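Local coordinates for protein arginine decarboxylase (Campylobacter jejuni subsp. jejuni, PDB 3NZP) that probably decarboxylates arginine to agmatine for spermidine biosynthesis, using pyridoxal 5'-phosphate as cofactor and magnesium, at residues D7-E12 / Y279-N284; G19-N24 / M463-L468; I32-E37 / L47-P52. All coordinates share one frame; numbering follows the deposited sequence.

Contact 1. Residues D7-E12 / Y279-N284; sequences DIWGNE and YSQFKN
The indole of Trp9 meets the carbonyl oxygen Ser280 O at its edge, in the ring plane, while Gln281 CB comes to it obliquely, 3.2 Å from Trp9 CD1; the ring of Phe514 also meets the indole, at about 40°. A second ring, Phe282, carries Gln281 CG on one face, 3.6 Å above the plane and offset toward the rim. Residues 279-284 belong to the loop after strand 268-272 of the cofactor-binding TIM barrel, and the N-terminal loop 7-12 rests on it. Trp9 suits this place because its CB and CD1 pack on the chain from Tyr279 O to Gln281 CB, while its polar NE1 is used by Tyr4 O. Tyr279 turns away from the N-terminal loop and bonds through OH to Arg323, a cofactor-binding residue, so it links this loop to the cofactor site, its side chain about 8 Å from the pyridoxal phosphate at the nearest atoms. Ile8 covers the rest with two branches: CG2 lies 3.1 Å from Ser280 O, while chi1 (-55°) sets CG1 beside the backbone N and chi2 (177°) extends CD1 onward to Phe282 C, 3.7 Å away.

Contact 2. Residues G19-N24 / M463-L468; sequences GKVCIN and MPLDRL
Gly19 and Val21 pair with the turn after strand 462-464 through two main-chain hydrogen bonds: Leu468 N donates to Gly19 O at 2.6 Å, and Val21 N donates to Leu465 O at 3.1 Å. Between these bonds the chains come close, with Lys20 CA 3.8 Å from Asp466 CA. Gly19 has a positive phi of 69°, a conformation that favours glycine, and it faces the amides of Arg467 and Leu468 with no side chain in the way.

Val21 directs its branched side chain at the turn. CG1 packs beside Leu465 CA at 3.7 Å, while CB lies 4.0 Å from CE of Met463, which is modelled as selenomethionine. Leu468 approaches from the other end of the pairing. Its CB comes 3.2 Å from Gly19 O, and chi1 (-66°) sets CG beside its own backbone N, near the same oxygen; CD1 reaches Val21 N at 3.3 Å. Lys20 touches with its base: its CA and CB each lie 3.3 Å from Leu465 O, and CB also meets Asp466 CB. Its amine leads off to a long, weak ion pair with Asp33. Long polar chains suit this margin, and Arg467 likewise leaves the contact, its NH2 forming a salt bridge with Glu507 OE1.

The contact ties the small hairpin of strands 14-16 and 21-23 to the C-terminal beta domain, away from the cofactor. Met463 and Leu468 also touch Ile16 of the hairpin's other strand, Leu465 packs against helix 31-40, and strand 462-464 pairs antiparallel with strand 510-513.

Contact 3. Residues I32-E37 / L47-P52; sequences IDIVKE and LLLRFP
Ile34 and Val35 of helix 31-40 pack on Leu47, Leu49 and Phe51, at and just beyond strand 47-50, in a helix-on-sheet contact of the beta domain. The axes of the two segments approach to 10.8 Å, with their directions 124° apart, so the helix runs slantwise over the strand rather than along it.

The aliphatic contacts centre on Leu49. Its CD1 is met by two branches from the helix, Ile34 CG2 and Val35 CG2, each at 4.4 Å. Val35 uses its other methyl, CG1, against Leu47 CD1 at 4.5 Å. Beta-branched residues place methyls close to the helix surface, and the longer leucines rise from the strand to meet them.

The aromatic contact is between tips: Ile34 CD1 reaches the edge of the Phe51 ring, in its plane, 3.9 Å from CE1. CG1 of Ile34 lies beside the backbone N, and CD1 then extends straight on (chi2 170°), which gives the side chain its reach. Phe51 occupies the N-cap position of helix 52-72, and its ring also packs on Val331 and Ile538 of the two strands that flank 47-50.

Charge is kept to the other side of the strand, where Arg50 is bound by Glu521, Glu535 and His329.

All five touching residues are buried and apolar, so hydrophobic burial, with no hydrogen bond or ion pair across it, probably holds the helix to the strand, without directional bonds to fix its angle.

How the contacts relate
Along the chain the first segments come in the order 7-12, 19-24 and 32-37; 47-52 follows, and 279-284 and 463-468 close contacts 1 and 2 much later, so those two interlock while contact 3 is local. Contact 2 lies in the middle, its centre 15 Å from that of contact 1 and 12 Å from that of contact 3; the outer two are 21 Å apart. Trp9 touches Met463, and Leu465 touches Val35, making the packing continuous. Contacts 2 and 3 reach the same mixed sheet, whereas contact 1 reaches a barrel loop. The N-terminal segment thus stitches together the cofactor-binding barrel and the beta domain.

Contact 1. Residues D7-E12 / Y279-N284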
loop_
_atom_site.group_PDB
_atom_site.type_symbol
_atom_site.label_atom_id
_atom_site.label_comp_id
_atom_site.label_asym_id
_atom_site.label_seq_id
_atom_site.Cartn_x
_atom_site.Cartn_y
_atom_site.Cartn_z
ATOM N N ASP B 7 12.898 22.791 -12.469
ATOM C CA ASP B 7 13.538 22.600 -13.760
ATOM C C ASP B 7 13.997 21.168 -13.983
ATOM O O ASP B 7 14.123 20.721 -15.123
ATOM C CB ASP B 7 14.714 23.563 -13.904
ATOM C CG ASP B 7 14.287 24.931 -14.439
ATOM O OD1 ASP B 7 15.134 25.851 -14.442
ATOM O OD2 ASP B 7 13.117 25.083 -14.864
ATOM N N ILE B 8 14.230 20.449 -12.891
ATOM C CA ILE B 8 14.668 19.063 -12.974
ATOM C C ILE B 8 13.495 18.134 -13.292
ATOM O O ILE B 8 13.427 17.542 -14.371
ATOM C CB ILE B 8 15.298 18.623 -11.660
ATOM C CG1 ILE B 8 16.422 19.583 -11.280
ATOM C CG2 ILE B 8 15.807 17.211 -11.779
ATOM C CD1 ILE B 8 17.068 19.264 -9.938
ATOM N N TRP B 9 12.567 18.021 -12.346
ATOM C CA TRP B 9 11.398 17.161 -12.506
ATOM C C TRP B 9 10.288 17.838 -13.295
ATOM O O TRP B 9 9.448 17.172 -13.897
ATOM C CB TRP B 9 10.830 16.759 -11.141
ATOM C CG TRP B 9 10.312 17.919 -10.345
ATOM C CD1 TRP B 9 11.001 18.645 -9.422
ATOM C CD2 TRP B 9 9.023 18.545 -10.471
ATOM N NE1 TRP B 9 10.230 19.687 -8.969
ATOM C CE2 TRP B 9 9.016 19.653 -9.594
ATOM C CE3 TRP B 9 7.886 18.281 -11.242
ATOM C CZ2 TRP B 9 7.908 20.500 -9.467
ATOM C CZ3 TRP B 9 6.779 19.130 -11.115
ATOM C CH2 TRP B 9 6.803 20.224 -10.233
ATOM N N GLY B 10 10.289 19.163 -13.283
ATOM C CA GLY B 10 9.251 19.901 -13.966
ATOM C C GLY B 10 9.293 20.000 -15.474
ATOM O O GLY B 10 8.244 20.146 -16.101
ATOM N N ASN B 11 10.472 19.913 -16.079
ATOM C CA ASN B 11 10.553 20.049 -17.538
ATOM C C ASN B 11 9.861 21.324 -17.954
ATOM O O ASN B 11 9.563 22.179 -17.120
ATOM C CB ASN B 11 9.879 18.883 -18.240
ATOM C CG ASN B 11 10.870 17.850 -18.688
ATOM O OD1 ASN B 11 11.684 17.369 -17.894
ATOM N ND2 ASN B 11 10.821 17.501 -19.969
ATOM N N GLU B 12 9.581 21.475 -19.234
ATOM C CA GLU B 12 8.908 22.698 -19.626
ATOM C C GLU B 12 7.393 22.564 -19.527
ATOM O O GLU B 12 6.657 23.143 -20.328
ATOM C CB GLU B 12 9.315 23.116 -21.049
ATOM C CG GLU B 12 10.724 23.706 -21.155
ATOM C CD GLU B 12 11.785 22.641 -21.415
ATOM O OE1 GLU B 12 12.850 22.665 -20.733
ATOM O OE2 GLU B 12 11.551 21.781 -22.311
ATOM N N TYR B 279 11.916 12.182 -10.959
ATOM C CA TYR B 279 11.203 12.592 -9.747
ATOM C C TYR B 279 12.036 13.510 -8.857
ATOM O O TYR B 279 11.512 14.224 -7.999
ATOM C CB TYR B 279 10.798 11.346 -8.951
ATOM C CG TYR B 279 9.649 10.554 -9.552
ATOM C CD1 TYR B 279 8.334 10.963 -9.367
ATOM C CD2 TYR B 279 9.875 9.384 -10.280
ATOM C CE1 TYR B 279 7.267 10.231 -9.883
ATOM C CE2 TYR B 279 8.811 8.638 -10.806
ATOM C CZ TYR B 279 7.511 9.072 -10.598
ATOM O OH TYR B 279 6.430 8.353 -11.091
ATOM N N SER B 280 13.343 13.471 -9.066
ATOM C CA SER B 280 14.265 14.278 -8.295
ATOM C C SER B 280 14.025 15.772 -8.440
ATOM O O SER B 280 13.857 16.271 -9.549
ATOM C CB SER B 280 15.683 13.975 -8.720
ATOM O OG SER B 280 16.533 14.988 -8.235
ATOM N N GLN B 281 14.018 16.481 -7.309
ATOM C CA GLN B 281 13.822 17.940 -7.293
ATOM C C GLN B 281 15.007 18.605 -6.594
ATOM O O GLN B 281 14.943 19.775 -6.209
ATOM C CB GLN B 281 12.524 18.321 -6.570
ATOM C CG GLN B 281 12.543 18.112 -5.058
ATOM C CD GLN B 281 11.262 18.590 -4.375
ATOM O OE1 GLN B 281 10.799 19.705 -4.616
ATOM N NE2 GLN B 281 10.693 17.750 -3.514
ATOM N N PHE B 282 16.085 17.840 -6.435
ATOM C CA PHE B 282 17.301 18.320 -5.795
ATOM C C PHE B 282 18.496 18.164 -6.728
ATOM O O PHE B 282 18.723 17.097 -7.309
ATOM C CB PHE B 282 17.544 17.556 -4.494
ATOM C CG PHE B 282 16.508 17.818 -3.444
ATOM C CD1 PHE B 282 16.475 19.032 -2.770
ATOM C CD2 PHE B 282 15.538 16.866 -3.153
ATOM C CE1 PHE B 282 15.490 19.299 -1.820
ATOM C CE2 PHE B 282 14.549 17.124 -2.203
ATOM C CZ PHE B 282 14.526 18.346 -1.539
ATOM N N LYS B 283 19.250 19.249 -6.863
ATOM C CA LYS B 283 20.427 19.297 -7.716
ATOM C C LYS B 283 21.379 18.144 -7.404
ATOM O O LYS B 283 21.649 17.838 -6.239
ATOM C CB LYS B 283 21.140 20.644 -7.525
ATOM C CG LYS B 283 22.264 20.924 -8.522
ATOM C CD LYS B 283 22.863 22.325 -8.351
ATOM C CE LYS B 283 23.592 22.497 -7.016
ATOM N NZ LYS B 283 24.762 21.587 -6.859
ATOM N N ASN B 284 21.882 17.508 -8.456
ATOM C CA ASN B 284 22.801 16.389 -8.316
ATOM C C ASN B 284 22.164 15.207 -7.599
ATOM O O ASN B 284 22.642 14.768 -6.554
ATOM C CB ASN B 284 24.080 16.819 -7.578
ATOM C CG ASN B 284 24.953 17.759 -8.407
ATOM O OD1 ASN B 284 24.618 18.928 -8.609
ATOM N ND2 ASN B 284 26.081 17.241 -8.899
#

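Contact 2. Residues G19-N24 / M463-L468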
loop_
_atom_site.group_PDB
_atom_site.type_symbol
_atom_site.label_atom_id
_atom_site.label_comp_id
_atom_site.label_asym_id
_atom_site.label_seq_id
_atom_site.Cartn_x
_atom_site.Cartn_y
_atom_site.Cartn_z
ATOM N N GLY B 19 5.168 34.631 -8.794
ATOM C CA GLY B 19 5.377 34.015 -7.497
ATOM C C GLY B 19 4.484 32.802 -7.288
ATOM O O GLY B 19 4.311 32.344 -6.164
ATOM N N LYS B 20 3.917 32.279 -8.368
ATOM C CA LYS B 20 3.044 31.123 -8.272
ATOM C C LYS B 20 3.270 30.144 -9.423
ATOM O O LYS B 20 3.479 30.552 -10.565
ATOM C CB LYS B 20 1.585 31.579 -8.256
ATOM C CG LYS B 20 1.267 32.608 -9.320
ATOM C CD LYS B 20 -0.196 33.020 -9.295
ATOM C CE LYS B 20 -0.584 33.729 -8.010
ATOM N NZ LYS B 20 -2.010 34.172 -8.090
ATOM N N VAL B 21 3.233 28.850 -9.120
ATOM C CA VAL B 21 3.429 27.828 -10.142
ATOM C C VAL B 21 2.190 27.723 -11.055
ATOM O O VAL B 21 1.050 27.761 -10.579
ATOM C CB VAL B 21 3.740 26.455 -9.476
ATOM C CG1 VAL B 21 2.670 26.121 -8.469
ATOM C CG2 VAL B 21 3.837 25.361 -10.529
ATOM N N CYS B 22 2.437 27.615 -12.364
ATOM C CA CYS B 22 1.382 27.506 -13.385
ATOM C C CYS B 22 1.681 26.420 -14.410
ATOM O O CYS B 22 2.769 25.837 -14.439
ATOM C CB CYS B 22 1.235 28.802 -14.181
ATOM S SG CYS B 22 1.637 30.290 -13.302
ATOM N N ILE B 23 0.702 26.187 -15.275
ATOM C CA ILE B 23 0.834 25.205 -16.334
ATOM C C ILE B 23 1.402 25.956 -17.533
ATOM O O ILE B 23 0.761 26.851 -18.077
ATOM C CB ILE B 23 -0.533 24.613 -16.708
ATOM C CG1 ILE B 23 -1.184 23.967 -15.479
ATOM C CG2 ILE B 23 -0.365 23.646 -17.851
ATOM C CD1 ILE B 23 -0.330 22.941 -14.753
ATOM N N ASN B 24 2.615 25.612 -17.938
ATOM C CA ASN B 24 3.223 26.300 -19.058
ATOM C C ASN B 24 2.567 25.888 -20.369
ATOM O O ASN B 24 3.128 25.097 -21.122
ATOM C CB ASN B 24 4.720 25.999 -19.112
ATOM C CG ASN B 24 5.473 27.013 -19.930
ATOM O OD1 ASN B 24 5.319 27.087 -21.145
ATOM N ND2 ASN B 24 6.281 27.829 -19.258
HETATM N N MSE B 463 6.176 21.426 -3.632
HETATM C CA MSE B 463 6.423 22.869 -3.635
HETATM C C MSE B 463 5.124 23.644 -3.435
HETATM O O MSE B 463 4.062 23.205 -3.884
HETATM C CB MSE B 463 7.045 23.318 -4.953
HETATM C CG MSE B 463 6.066 23.306 -6.102
HETATM SE SE MSE B 463 6.846 23.979 -7.723
HETATM C CE MSE B 463 6.963 25.847 -7.243
ATOM N N PRO B 464 5.188 24.805 -2.766
ATOM C CA PRO B 464 3.997 25.619 -2.522
ATOM C C PRO B 464 3.398 26.089 -3.834
ATOM O O PRO B 464 4.103 26.194 -4.834
ATOM C CB PRO B 464 4.537 26.779 -1.709
ATOM C CG PRO B 464 5.710 26.177 -1.011
ATOM C CD PRO B 464 6.356 25.387 -2.096
ATOM N N LEU B 465 2.106 26.389 -3.831
ATOM C CA LEU B 465 1.461 26.837 -5.053
ATOM C C LEU B 465 1.688 28.301 -5.383
ATOM O O LEU B 465 1.520 28.721 -6.529
ATOM C CB LEU B 465 -0.035 26.564 -4.992
ATOM C CG LEU B 465 -0.450 25.192 -5.533
ATOM C CD1 LEU B 465 0.232 24.098 -4.732
ATOM C CD2 LEU B 465 -1.968 25.064 -5.461
ATOM N N ASP B 466 2.069 29.074 -4.376
ATOM C CA ASP B 466 2.297 30.497 -4.556
ATOM C C ASP B 466 3.333 30.975 -3.554
ATOM O O ASP B 466 3.924 30.178 -2.819
ATOM C CB ASP B 466 0.988 31.262 -4.347
ATOM C CG ASP B 466 0.527 31.245 -2.896
ATOM O OD1 ASP B 466 -0.545 31.823 -2.597
ATOM O OD2 ASP B 466 1.233 30.655 -2.042
ATOM N N ARG B 467 3.534 32.289 -3.522
ATOM C CA ARG B 467 4.492 32.911 -2.620
ATOM C C ARG B 467 5.915 32.479 -2.998
ATOM O O ARG B 467 6.815 32.446 -2.159
ATOM C CB ARG B 467 4.176 32.508 -1.182
ATOM C CG ARG B 467 4.389 33.614 -0.174
ATOM C CD ARG B 467 4.101 33.117 1.224
ATOM N NE ARG B 467 2.716 32.667 1.342
ATOM C CZ ARG B 467 1.724 33.405 1.827
ATOM N NH1 ARG B 467 0.494 32.899 1.884
ATOM N NH2 ARG B 467 1.971 34.637 2.272
ATOM N N LEU B 468 6.105 32.169 -4.279
ATOM C CA LEU B 468 7.396 31.722 -4.808
ATOM C C LEU B 468 8.372 32.858 -5.064
ATOM O O LEU B 468 9.586 32.638 -5.131
ATOM C CB LEU B 468 7.175 30.932 -6.099
ATOM C CG LEU B 468 6.428 29.614 -5.881
ATOM C CD1 LEU B 468 5.949 29.044 -7.218
ATOM C CD2 LEU B 468 7.352 28.644 -5.149
#

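Contact 3. Residues I32-E37 / L47-P52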
loop_
_atom_site.group_PDB
_atom_site.type_symbol
_atom_site.label_atom_id
_atom_site.label_comp_id
_atom_site.label_asym_id
_atom_site.label_seq_id
_atom_site.Cartn_x
_atom_site.Cartn_y
_atom_site.Cartn_z
ATOM N N ILE B 32 -2.785 27.665 -8.213
ATOM C CA ILE B 32 -3.389 28.301 -7.048
ATOM C C ILE B 32 -4.709 28.982 -7.401
ATOM O O ILE B 32 -5.594 29.090 -6.559
ATOM C CB ILE B 32 -2.451 29.360 -6.450
ATOM C CG1 ILE B 32 -3.044 29.921 -5.161
ATOM C CG2 ILE B 32 -2.225 30.469 -7.458
ATOM C CD1 ILE B 32 -2.936 28.987 -4.000
ATOM N N ASP B 33 -4.830 29.451 -8.641
ATOM C CA ASP B 33 -6.052 30.119 -9.097
ATOM C C ASP B 33 -7.162 29.104 -9.311
ATOM O O ASP B 33 -8.310 29.320 -8.916
ATOM C CB ASP B 33 -5.822 30.854 -10.423
ATOM C CG ASP B 33 -5.069 32.167 -10.259
ATOM O OD1 ASP B 33 -4.752 32.781 -11.304
ATOM O OD2 ASP B 33 -4.805 32.588 -9.109
ATOM N N ILE B 34 -6.816 28.001 -9.965
ATOM C CA ILE B 34 -7.782 26.948 -10.237
ATOM C C ILE B 34 -8.284 26.408 -8.909
ATOM O O ILE B 34 -9.480 26.170 -8.741
ATOM C CB ILE B 34 -7.143 25.815 -11.064
ATOM C CG1 ILE B 34 -6.578 26.385 -12.365
ATOM C CG2 ILE B 34 -8.181 24.762 -11.395
ATOM C CD1 ILE B 34 -5.729 25.416 -13.131
ATOM N N VAL B 35 -7.372 26.231 -7.955
ATOM C CA VAL B 35 -7.759 25.722 -6.641
ATOM C C VAL B 35 -8.787 26.650 -6.012
ATOM O O VAL B 35 -9.893 26.218 -5.674
ATOM C CB VAL B 35 -6.549 25.597 -5.688
ATOM C CG1 VAL B 35 -7.020 25.146 -4.313
ATOM C CG2 VAL B 35 -5.562 24.604 -6.244
ATOM N N LYS B 36 -8.415 27.921 -5.864
ATOM C CA LYS B 36 -9.300 28.921 -5.273
ATOM C C LYS B 36 -10.710 28.861 -5.856
ATOM O O LYS B 36 -11.695 28.840 -5.113
ATOM C CB LYS B 36 -8.729 30.323 -5.472
ATOM C CG LYS B 36 -7.648 30.714 -4.490
ATOM C CD LYS B 36 -7.248 32.170 -4.719
ATOM C CE LYS B 36 -6.409 32.740 -3.576
ATOM N NZ LYS B 36 -5.090 32.067 -3.403
ATOM N N GLU B 37 -10.802 28.826 -7.184
ATOM C CA GLU B 37 -12.096 28.773 -7.855
ATOM C C GLU B 37 -12.889 27.564 -7.378
ATOM O O GLU B 37 -14.064 27.682 -7.019
ATOM C CB GLU B 37 -11.921 28.697 -9.369
ATOM C CG GLU B 37 -13.220 28.960 -10.107
ATOM C CD GLU B 37 -13.155 28.632 -11.590
ATOM O OE1 GLU B 37 -12.157 28.995 -12.250
ATOM O OE2 GLU B 37 -14.119 28.018 -12.095
ATOM N N LEU B 47 -7.553 18.156 -3.030
ATOM C CA LEU B 47 -8.078 17.864 -4.349
ATOM C C LEU B 47 -7.007 17.420 -5.317
ATOM O O LEU B 47 -5.873 17.893 -5.288
ATOM C CB LEU B 47 -8.850 19.044 -4.935
ATOM C CG LEU B 47 -8.335 20.453 -4.691
ATOM C CD1 LEU B 47 -8.804 21.355 -5.816
ATOM C CD2 LEU B 47 -8.857 20.971 -3.339
ATOM N N LEU B 48 -7.383 16.467 -6.162
ATOM C CA LEU B 48 -6.490 15.942 -7.171
ATOM C C LEU B 48 -6.887 16.582 -8.501
ATOM O O LEU B 48 -8.033 16.470 -8.921
ATOM C CB LEU B 48 -6.635 14.435 -7.264
ATOM C CG LEU B 48 -5.784 13.810 -8.371
ATOM C CD1 LEU B 48 -4.322 13.990 -8.014
ATOM C CD2 LEU B 48 -6.120 12.330 -8.543
ATOM N N LEU B 49 -5.949 17.265 -9.152
ATOM C CA LEU B 49 -6.236 17.902 -10.434
ATOM C C LEU B 49 -5.601 17.132 -11.580
ATOM O O LEU B 49 -4.458 16.687 -11.476
ATOM C CB LEU B 49 -5.720 19.336 -10.457
ATOM C CG LEU B 49 -6.314 20.216 -9.358
ATOM C CD1 LEU B 49 -5.809 21.647 -9.481
ATOM C CD2 LEU B 49 -7.818 20.171 -9.478
ATOM N N ARG B 50 -6.353 16.961 -12.665
ATOM C CA ARG B 50 -5.852 16.268 -13.842
ATOM C C ARG B 50 -5.780 17.267 -14.990
ATOM O O ARG B 50 -6.748 17.987 -15.271
ATOM C CB ARG B 50 -6.774 15.121 -14.245
ATOM C CG ARG B 50 -6.790 13.937 -13.323
ATOM C CD ARG B 50 -7.649 12.819 -13.923
ATOM N NE ARG B 50 -8.216 11.939 -12.897
ATOM C CZ ARG B 50 -7.501 11.156 -12.091
ATOM N NH1 ARG B 50 -6.175 11.131 -12.187
ATOM N NH2 ARG B 50 -8.117 10.412 -11.181
ATOM N N PHE B 51 -4.632 17.304 -15.654
ATOM C CA PHE B 51 -4.422 18.205 -16.776
ATOM C C PHE B 51 -4.232 17.407 -18.063
ATOM O O PHE B 51 -3.113 17.012 -18.407
ATOM C CB PHE B 51 -3.197 19.077 -16.509
ATOM C CG PHE B 51 -3.382 20.041 -15.381
ATOM C CD1 PHE B 51 -4.109 21.215 -15.568
ATOM C CD2 PHE B 51 -2.826 19.782 -14.129
ATOM C CE1 PHE B 51 -4.277 22.118 -14.532
ATOM C CE2 PHE B 51 -2.989 20.678 -13.078
ATOM C CZ PHE B 51 -3.717 21.855 -13.281
ATOM N N PRO B 52 -5.327 17.160 -18.794
ATOM C CA PRO B 52 -5.265 16.404 -20.041
ATOM C C PRO B 52 -4.149 16.888 -20.957
ATOM O O PRO B 52 -3.481 16.083 -21.604
ATOM C CB PRO B 52 -6.640 16.627 -20.652
ATOM C CG PRO B 52 -7.508 16.804 -19.465
ATOM C CD PRO B 52 -6.679 17.687 -18.579
#